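Local coordinates for protein deoxyhypusine synthase, putative (Entamoeba histolytica, PDB 7L9R) that probably acts as a deoxyhypusine synthase, an NAD-using transferase that forms deoxyhypusine on a protein lysine, at residues B[96-101]-B[122-127]; B[131-136]-B[167-172]; B[273-278]-B[290-295]. All blocks are in the same frame, centred on the assembly; numbering follows the deposited sequence.

Contact 1 (B[96-101]-B[122-127]); sequences EMMTSG and AGAIET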
loop_
_atom_site.group_PDB
_atom_site.type_symbol
_atom_site.label_atom_id
_atom_site.label_comp_id
_atom_site.label_asym_id
_atom_site.label_seq_id
_atom_site.Cartn_x
_atom_site.Cartn_y
_atom_site.Cartn_z
ATOM N N GLU B 96 2.779 -18.491 -0.698
ATOM C CA GLU B 96 2.592 -18.069 0.690
ATOM C C GLU B 96 1.360 -18.720 1.311
ATOM O O GLU B 96 1.372 -19.070 2.496
ATOM C CB GLU B 96 2.500 -16.539 0.771
ATOM C CG GLU B 96 2.363 -15.979 2.194
ATOM C CD GLU B 96 1.575 -14.661 2.262
ATOM O OE1 GLU B 96 0.670 -14.455 1.422
ATOM O OE2 GLU B 96 1.842 -13.842 3.175
ATOM N N MET B 97 0.277 -18.871 0.539
ATOM C CA MET B 97 -0.896 -19.577 1.052
ATOM C C MET B 97 -0.572 -21.029 1.383
ATOM O O MET B 97 -1.104 -21.582 2.356
ATOM C CB MET B 97 -2.054 -19.533 0.054
ATOM C CG MET B 97 -2.090 -18.343 -0.858
ATOM S SD MET B 97 -3.236 -17.073 -0.340
ATOM C CE MET B 97 -2.519 -16.526 1.199
ATOM N N MET B 98 0.268 -21.677 0.563
ATOM C CA MET B 98 0.638 -23.065 0.827
ATOM C C MET B 98 1.369 -23.205 2.154
ATOM O O MET B 98 1.289 -24.256 2.807
ATOM C CB MET B 98 1.507 -23.604 -0.307
ATOM C CG MET B 98 0.740 -24.274 -1.429
ATOM S SD MET B 98 0.092 -25.886 -0.947
ATOM C CE MET B 98 0.033 -26.697 -2.540
ATOM N N THR B 99 2.092 -22.159 2.564
ATOM C CA THR B 99 2.798 -22.180 3.841
ATOM C C THR B 99 1.831 -22.095 5.016
ATOM O O THR B 99 2.123 -22.608 6.104
ATOM C CB THR B 99 3.816 -21.041 3.882
ATOM O OG1 THR B 99 4.756 -21.211 2.807
ATOM C CG2 THR B 99 4.564 -21.026 5.202
ATOM N N SER B 100 0.680 -21.460 4.822
ATOM C CA SER B 100 -0.318 -21.371 5.869
ATOM C C SER B 100 -1.135 -22.658 5.926
ATOM O O SER B 100 -0.951 -23.583 5.126
ATOM C CB SER B 100 -1.235 -20.181 5.621
ATOM O OG SER B 100 -2.223 -20.523 4.665
ATOM N N GLY B 101 -2.085 -22.699 6.857
ATOM C CA GLY B 101 -2.994 -23.827 6.941
ATOM C C GLY B 101 -3.927 -23.969 5.758
ATOM O O GLY B 101 -4.625 -24.985 5.666
ATOM N N ALA B 122 6.033 -20.086 -7.636
ATOM C CA ALA B 122 7.276 -20.740 -7.239
ATOM C C ALA B 122 7.313 -21.000 -5.735
ATOM O O ALA B 122 7.039 -20.108 -4.931
ATOM C CB ALA B 122 8.471 -19.881 -7.652
ATOM N N GLY B 123 7.655 -22.235 -5.356
ATOM C CA GLY B 123 7.744 -22.631 -3.971
ATOM C C GLY B 123 6.536 -23.393 -3.451
ATOM O O GLY B 123 6.643 -24.060 -2.417
ATOM N N ALA B 124 5.393 -23.309 -4.135
ATOM C CA ALA B 124 4.168 -23.902 -3.606
ATOM C C ALA B 124 4.259 -25.419 -3.571
ATOM O O ALA B 124 3.943 -26.045 -2.553
ATOM C CB ALA B 124 2.963 -23.466 -4.437
ATOM N N ILE B 125 4.706 -26.024 -4.671
ATOM C CA ILE B 125 4.760 -27.479 -4.744
ATOM C C ILE B 125 5.735 -28.031 -3.707
ATOM O O ILE B 125 5.456 -29.040 -3.044
ATOM C CB ILE B 125 5.123 -27.926 -6.176
ATOM C CG1 ILE B 125 4.099 -27.377 -7.174
ATOM C CG2 ILE B 125 5.195 -29.438 -6.273
ATOM C CD1 ILE B 125 2.650 -27.682 -6.803
ATOM N N GLU B 126 6.887 -27.381 -3.545
ATOM C CA GLU B 126 7.889 -27.894 -2.615
ATOM C C GLU B 126 7.422 -27.764 -1.170
ATOM O O GLU B 126 7.784 -28.591 -0.324
ATOM C CB GLU B 126 9.219 -27.168 -2.826
ATOM C CG GLU B 126 9.768 -27.292 -4.241
ATOM C CD GLU B 126 9.374 -26.122 -5.140
ATOM O OE1 GLU B 126 8.192 -25.707 -5.106
ATOM O OE2 GLU B 126 10.248 -25.627 -5.884
ATOM N N THR B 127 6.619 -26.739 -0.875
ATOM C CA THR B 127 6.036 -26.599 0.457
ATOM C C THR B 127 5.062 -27.733 0.751
ATOM O O THR B 127 5.070 -28.293 1.854
ATOM C CB THR B 127 5.341 -25.244 0.569
ATOM O OG1 THR B 127 6.299 -24.214 0.318
ATOM C CG2 THR B 127 4.716 -25.035 1.948
#

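Contact 2 (B[131-136]-B[167-172]); sequences KCFGNM and KQWLKE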
loop_
_atom_site.group_PDB
_atom_site.type_symbol
_atom_site.label_atom_id
_atom_site.label_comp_id
_atom_site.label_asym_id
_atom_site.label_seq_id
_atom_site.Cartn_x
_atom_site.Cartn_y
_atom_site.Cartn_z
ATOM N N LYS B 131 5.769 -30.363 3.846
ATOM C CA LYS B 131 4.869 -30.586 4.970
ATOM C C LYS B 131 4.528 -32.054 5.184
ATOM O O LYS B 131 4.002 -32.392 6.248
ATOM C CB LYS B 131 3.579 -29.782 4.790
ATOM C CG LYS B 131 3.761 -28.294 5.016
ATOM C CD LYS B 131 2.456 -27.542 4.879
ATOM C CE LYS B 131 2.573 -26.149 5.490
ATOM N NZ LYS B 131 1.293 -25.382 5.441
ATOM N N CYS B 132 4.821 -32.934 4.224
ATOM C CA CYS B 132 4.622 -34.361 4.449
ATOM C C CYS B 132 5.727 -34.979 5.295
ATOM O O CYS B 132 5.531 -36.068 5.845
ATOM C CB CYS B 132 4.532 -35.111 3.118
ATOM S SG CYS B 132 3.116 -34.686 2.086
ATOM N N PHE B 133 6.876 -34.316 5.412
ATOM C CA PHE B 133 8.019 -34.861 6.135
ATOM C C PHE B 133 8.152 -34.319 7.549
ATOM O O PHE B 133 8.610 -35.046 8.438
ATOM C CB PHE B 133 9.314 -34.571 5.366
ATOM C CG PHE B 133 9.305 -35.083 3.950
ATOM C CD1 PHE B 133 8.699 -36.293 3.638
ATOM C CD2 PHE B 133 9.888 -34.354 2.931
ATOM C CE1 PHE B 133 8.681 -36.765 2.332
ATOM C CE2 PHE B 133 9.879 -34.823 1.625
ATOM C CZ PHE B 133 9.274 -36.025 1.324
ATOM N N GLY B 134 7.754 -33.072 7.782
ATOM C CA GLY B 134 7.856 -32.472 9.100
ATOM C C GLY B 134 6.975 -31.247 9.177
ATOM O O GLY B 134 6.390 -30.808 8.184
ATOM N N ASN B 135 6.893 -30.689 10.379
ATOM C CA ASN B 135 6.037 -29.541 10.646
ATOM C C ASN B 135 6.898 -28.287 10.734
ATOM O O ASN B 135 7.828 -28.221 11.546
ATOM C CB ASN B 135 5.224 -29.751 11.924
ATOM C CG ASN B 135 4.231 -30.896 11.798
ATOM O OD1 ASN B 135 3.150 -30.737 11.224
ATOM N ND2 ASN B 135 4.595 -32.058 12.330
ATOM N N MET B 136 6.590 -27.305 9.891
ATOM C CA MET B 136 7.328 -26.050 9.848
ATOM C C MET B 136 6.837 -25.124 10.959
ATOM O O MET B 136 5.667 -24.728 10.973
ATOM C CB MET B 136 7.153 -25.398 8.478
ATOM C CG MET B 136 7.142 -26.402 7.325
ATOM S SD MET B 136 6.943 -25.667 5.684
ATOM C CE MET B 136 5.674 -24.445 5.989
ATOM N N LYS B 167 15.045 -31.379 -0.221
ATOM C CA LYS B 167 15.976 -31.277 -1.343
ATOM C C LYS B 167 16.444 -32.653 -1.799
ATOM O O LYS B 167 16.576 -32.907 -3.004
ATOM C CB LYS B 167 17.179 -30.408 -0.964
ATOM C CG LYS B 167 16.895 -28.919 -0.914
ATOM C CD LYS B 167 18.082 -28.113 -1.418
ATOM C CE LYS B 167 19.022 -27.728 -0.293
ATOM N NZ LYS B 167 19.840 -26.533 -0.642
ATOM N N GLN B 168 16.722 -33.550 -0.847
ATOM C CA GLN B 168 17.142 -34.900 -1.205
ATOM C C GLN B 168 16.049 -35.617 -1.984
ATOM O O GLN B 168 16.320 -36.258 -3.006
ATOM C CB GLN B 168 17.513 -35.691 0.050
ATOM N N TRP B 169 14.801 -35.493 -1.530
ATOM C CA TRP B 169 13.679 -36.089 -2.247
ATOM C C TRP B 169 13.576 -35.536 -3.664
ATOM O O TRP B 169 13.474 -36.297 -4.635
ATOM C CB TRP B 169 12.382 -35.840 -1.470
ATOM C CG TRP B 169 11.199 -36.627 -1.961
ATOM C CD1 TRP B 169 10.767 -37.841 -1.491
ATOM C CD2 TRP B 169 10.293 -36.261 -3.012
ATOM N NE1 TRP B 169 9.656 -38.247 -2.187
ATOM C CE2 TRP B 169 9.340 -37.296 -3.122
ATOM C CE3 TRP B 169 10.201 -35.164 -3.875
ATOM C CZ2 TRP B 169 8.307 -37.264 -4.058
ATOM C CZ3 TRP B 169 9.175 -35.131 -4.802
ATOM C CH2 TRP B 169 8.240 -36.174 -4.887
ATOM N N LEU B 170 13.595 -34.208 -3.800
ATOM C CA LEU B 170 13.506 -33.601 -5.125
ATOM C C LEU B 170 14.655 -34.048 -6.013
ATOM O O LEU B 170 14.467 -34.288 -7.212
ATOM C CB LEU B 170 13.484 -32.077 -5.012
ATOM C CG LEU B 170 12.246 -31.474 -4.355
ATOM C CD1 LEU B 170 12.459 -29.996 -4.080
ATOM C CD2 LEU B 170 11.025 -31.696 -5.233
ATOM N N LYS B 171 15.860 -34.150 -5.450
ATOM C CA LYS B 171 17.009 -34.541 -6.256
ATOM C C LYS B 171 16.901 -35.992 -6.707
ATOM O O LYS B 171 17.237 -36.319 -7.851
ATOM C CB LYS B 171 18.302 -34.305 -5.479
ATOM C CG LYS B 171 18.691 -32.847 -5.363
ATOM C CD LYS B 171 19.889 -32.673 -4.452
ATOM C CE LYS B 171 20.331 -31.228 -4.403
ATOM N NZ LYS B 171 21.471 -31.033 -3.467
ATOM N N GLU B 172 16.430 -36.878 -5.828
ATOM C CA GLU B 172 16.242 -38.266 -6.237
ATOM C C GLU B 172 15.196 -38.372 -7.337
ATOM O O GLU B 172 15.353 -39.154 -8.282
ATOM C CB GLU B 172 15.862 -39.124 -5.030
ATOM C CG GLU B 172 16.966 -39.240 -3.992
ATOM C CD GLU B 172 16.590 -40.151 -2.844
ATOM O OE1 GLU B 172 15.925 -41.181 -3.097
ATOM O OE2 GLU B 172 16.960 -39.841 -1.691
#

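Contact 3 (B[273-278]-B[290-295]); sequences MKHHIM and AVYINT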
loop_
_atom_site.group_PDB
_atom_site.type_symbol
_atom_site.label_atom_id
_atom_site.label_comp_id
_atom_site.label_asym_id
_atom_site.label_seq_id
_atom_site.Cartn_x
_atom_site.Cartn_y
_atom_site.Cartn_z
ATOM N N MET B 273 -2.088 -15.605 -11.550
ATOM C CA MET B 273 -2.443 -15.769 -12.953
ATOM C C MET B 273 -3.151 -14.511 -13.440
ATOM O O MET B 273 -3.637 -13.700 -12.646
ATOM C CB MET B 273 -3.321 -17.012 -13.188
ATOM C CG MET B 273 -4.722 -16.941 -12.594
ATOM S SD MET B 273 -5.683 -18.467 -12.800
ATOM C CE MET B 273 -6.311 -18.298 -14.471
ATOM N N LYS B 274 -3.239 -14.373 -14.762
ATOM C CA LYS B 274 -3.838 -13.186 -15.354
ATOM C C LYS B 274 -5.358 -13.302 -15.293
ATOM O O LYS B 274 -5.924 -14.348 -15.628
ATOM C CB LYS B 274 -3.367 -13.015 -16.800
ATOM N N HIS B 275 -6.009 -12.224 -14.841
ATOM C CA HIS B 275 -7.462 -12.223 -14.666
ATOM C C HIS B 275 -8.191 -12.466 -15.981
ATOM O O HIS B 275 -9.227 -13.143 -16.013
ATOM C CB HIS B 275 -7.920 -10.895 -14.052
ATOM C CG HIS B 275 -7.421 -10.654 -12.658
ATOM N ND1 HIS B 275 -6.434 -11.419 -12.071
ATOM C CD2 HIS B 275 -7.781 -9.730 -11.734
ATOM C CE1 HIS B 275 -6.207 -10.974 -10.847
ATOM N NE2 HIS B 275 -7.012 -9.952 -10.618
ATOM N N HIS B 276 -7.677 -11.906 -17.074
ATOM C CA HIS B 276 -8.308 -12.025 -18.383
ATOM C C HIS B 276 -7.867 -13.335 -19.026
ATOM O O HIS B 276 -6.725 -13.464 -19.480
ATOM C CB HIS B 276 -7.959 -10.821 -19.257
ATOM C CG HIS B 276 -8.543 -9.529 -18.768
ATOM N ND1 HIS B 276 -7.970 -8.786 -17.758
ATOM C CD2 HIS B 276 -9.656 -8.854 -19.143
ATOM C CE1 HIS B 276 -8.700 -7.708 -17.536
ATOM N NE2 HIS B 276 -9.729 -7.725 -18.363
ATOM N N ILE B 277 -8.775 -14.306 -19.056
ATOM C CA ILE B 277 -8.549 -15.598 -19.692
ATOM C C ILE B 277 -9.190 -15.574 -21.073
ATOM O O ILE B 277 -10.253 -14.973 -21.265
ATOM C CB ILE B 277 -9.111 -16.741 -18.821
ATOM C CG1 ILE B 277 -10.525 -16.406 -18.326
ATOM C CG2 ILE B 277 -8.196 -17.010 -17.629
ATOM C CD1 ILE B 277 -11.648 -17.024 -19.149
ATOM N N MET B 278 -8.542 -16.216 -22.042
ATOM C CA MET B 278 -9.013 -16.153 -23.422
ATOM C C MET B 278 -10.368 -16.841 -23.570
ATOM O O MET B 278 -10.564 -17.967 -23.098
ATOM C CB MET B 278 -7.988 -16.789 -24.364
ATOM N N ALA B 290 -15.910 -14.739 -11.313
ATOM C CA ALA B 290 -14.559 -14.492 -10.830
ATOM C C ALA B 290 -14.603 -13.966 -9.404
ATOM O O ALA B 290 -15.419 -13.103 -9.073
ATOM C CB ALA B 290 -13.804 -13.508 -11.734
ATOM N N VAL B 291 -13.723 -14.508 -8.567
ATOM C CA VAL B 291 -13.537 -14.057 -7.195
ATOM C C VAL B 291 -12.049 -13.816 -6.993
ATOM O O VAL B 291 -11.237 -14.726 -7.205
ATOM C CB VAL B 291 -14.070 -15.078 -6.177
ATOM C CG1 VAL B 291 -13.689 -14.680 -4.748
ATOM C CG2 VAL B 291 -15.578 -15.205 -6.314
ATOM N N TYR B 292 -11.690 -12.598 -6.595
ATOM C CA TYR B 292 -10.305 -12.231 -6.338
ATOM C C TYR B 292 -10.194 -11.826 -4.876
ATOM O O TYR B 292 -10.967 -10.988 -4.404
ATOM C CB TYR B 292 -9.845 -11.079 -7.250
ATOM C CG TYR B 292 -10.130 -11.286 -8.724
ATOM C CD1 TYR B 292 -9.324 -12.104 -9.506
ATOM C CD2 TYR B 292 -11.197 -10.644 -9.341
ATOM C CE1 TYR B 292 -9.585 -12.291 -10.860
ATOM C CE2 TYR B 292 -11.462 -10.818 -10.696
ATOM C CZ TYR B 292 -10.653 -11.642 -11.451
ATOM O OH TYR B 292 -10.918 -11.821 -12.796
ATOM N N ILE B 293 -9.246 -12.427 -4.158
ATOM C CA ILE B 293 -9.048 -12.166 -2.735
ATOM C C ILE B 293 -7.570 -11.899 -2.499
ATOM O O ILE B 293 -6.739 -12.797 -2.687
ATOM C CB ILE B 293 -9.517 -13.342 -1.859
ATOM C CG1 ILE B 293 -10.956 -13.735 -2.186
ATOM C CG2 ILE B 293 -9.370 -13.004 -0.383
ATOM C CD1 ILE B 293 -11.432 -14.943 -1.422
ATOM N N ASN B 294 -7.243 -10.688 -2.059
ATOM C CA ASN B 294 -5.879 -10.390 -1.639
ATOM C C ASN B 294 -5.870 -9.116 -0.808
ATOM O O ASN B 294 -6.855 -8.377 -0.745
ATOM C CB ASN B 294 -4.931 -10.268 -2.838
ATOM C CG ASN B 294 -5.439 -9.305 -3.884
ATOM O OD1 ASN B 294 -5.399 -8.090 -3.694
ATOM N ND2 ASN B 294 -5.909 -9.840 -5.006
ATOM N N THR B 295 -4.720 -8.850 -0.196
ATOM C CA THR B 295 -4.552 -7.676 0.648
ATOM C C THR B 295 -4.153 -6.433 -0.136
ATOM O O THR B 295 -4.167 -5.335 0.430
ATOM C CB THR B 295 -3.503 -7.949 1.737
ATOM O OG1 THR B 295 -2.272 -8.373 1.131
ATOM C CG2 THR B 295 -3.999 -9.029 2.705
#

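Contact 1 (B[96-101]-B[122-127])
Thr127, the residue of 122-127 that meets both Met98 and Thr99, grips the carbonyl O of Gly123 twice. Thr127 N lies 3.1 Å from Gly123 O in the backbone bond of the helix's first turn, and Thr127 OG1 reaches the same Gly123 O at 2.8 Å. The two donors arrive from opposite faces of the carbonyl plane, the hydroxyl tilted 32° out of it. Because Gly123 is the N-cap residue, this pair of hydrogen bonds to one acceptor ties down the start of helix 124-130.

The rotation that puts OG1 beside the backbone N (chi1 -59°) leaves CG2 anti to that N, and the methyl branch faces helix 95-99. Thr127 CG2 rests 3.6 Å from Met98 O and 3.9 Å from Thr99 OG1, and the two threonine side chains cross at about a right angle. A turn before Thr127, Ala124 offers its CB to Met98 CG, 3.8 Å away, a tentative detail since Met98 has two deposited conformers. Ser100 OG bonds Met97 O at 2.8 Å and caps Leu102 N as helix 102-111 begins.

The two helices follow neighbouring parallel strands, 87-93 and 117-120, of a Rossmann-like sheet. Their junction is van der Waals contact, a threonine methyl against a carbonyl O and a hydroxyl with one aliphatic pair beside it, while Met98 O finds its hydrogen-bond donor in Lys131 NZ.

Contact 2 (B[131-136]-B[167-172])
Phe133 reaches across to Trp169 with the far end of its ring. Its CB points at helix 160-179, and CG sits anti to the carbonyl carbon, beside the backbone N (chi1 -56°), which directs the ring toward that helix. Neither CB nor CG comes close to 167-172; they serve as the stalk. Farther along, CE2 makes a loose approach to the root of the indole, 4.1 Å from Trp169 CB. The tip does most of the touching: Phe133 CZ lies over one face of the indole, 3.7 Å from Trp169 CD1, with Trp169 CG almost as near at 3.9 Å from the same Phe133 CZ. The two side chains cross at about a right angle. The phenyl and the five-membered ring are inclined at 52°, their centroids 5.4 Å apart, an oblique meeting in which a corner of the phenylalanine rests on the pyrrole side of the tryptophan.

This is a surface junction between the loop that leaves helix 124-130 and the long helix 160-179, which packs on helices 124-130, 189-200 and 226-237 at the periphery of the Rossmann-like domain.

With CG anti to the backbone N (chi1 -169°), the indole extends off its helix and one face meets Phe133 CZ. Leu170 CD2 meets its edge in the ring plane. Trp169 also packs on Ile129, Arg199 and Leu200, so the group that receives Phe133 is wedged among helices. Along the same helix, Lys167 and Lys171 form salt bridges with the two carboxylate oxygens of Glu233.

Contact 3 (B[273-278]-B[290-295])
His275 and Tyr292 meet face to face, and aromatic stacking carries nearly the whole contact. The imidazole and phenol planes are only 13° from parallel and their centroids are 3.8 Å apart, an offset stack. Tyr292 CE1 stands over the centre of the imidazole, whereas His275 CD2 lies above the phenol ring nearer its rim. The shortest approach, His275 CD2 to Tyr292 CE1, is 3.3 Å. The adjacent ring atom, His275 NE2, comes equally close, 3.3 Å, to Tyr292 CD1. In both residues CG sits anti to the carbonyl carbon, beside the backbone N (chi1 -65° in His275, -50° in Tyr292), which turns the two rings toward each other.

Around the stack the contacts are simple van der Waals ones. The offset brings the phenol oxygen beneath the histidine stalk, with Tyr292 OH 3.4 Å from His275 CB. Both aromatic side chains also touch Ile267, a shared aliphatic neighbour.

The polar element is slight. Tyr292 OH has a weak hydrogen bond with Glu286 OE1, which links the phenol to the chain between the two segments.

Strand 289-294 runs parallel between strands 262-268 and 322-327 of the Rossmann-like sheet. Tyr292 leaves it towards the loop of 273-278, while its neighbour Val291 packs on helix 51-66. Beyond His275 the chain enters the small antiparallel pair of strands 277-278 and 284-285, where Ile277 and Met278 lie against helix 247-258.

How the contacts relate
Contacts 1 and 2 both hang on helix 124-130: contact 1 on its first turn, contact 2 on the loop that follows it. Lys131, in that loop, connects them by reaching the last carbonyls of helix 95-99. Contact 3 comes within about 6 Å of contact 1, nearest atoms, without touching it, and is remote from contact 2, about 17 Å between nearest atoms and on the opposite side of the chain's centre. None is fully core. Contact 1, partly buried, joins two helices through methionine, alanine and threonine side chains in van der Waals contact; contact 2, at the surface, has two aromatic rings meeting obliquely; contact 3, also partly buried, stacks a loop histidine on a tyrosine of an interior sheet strand.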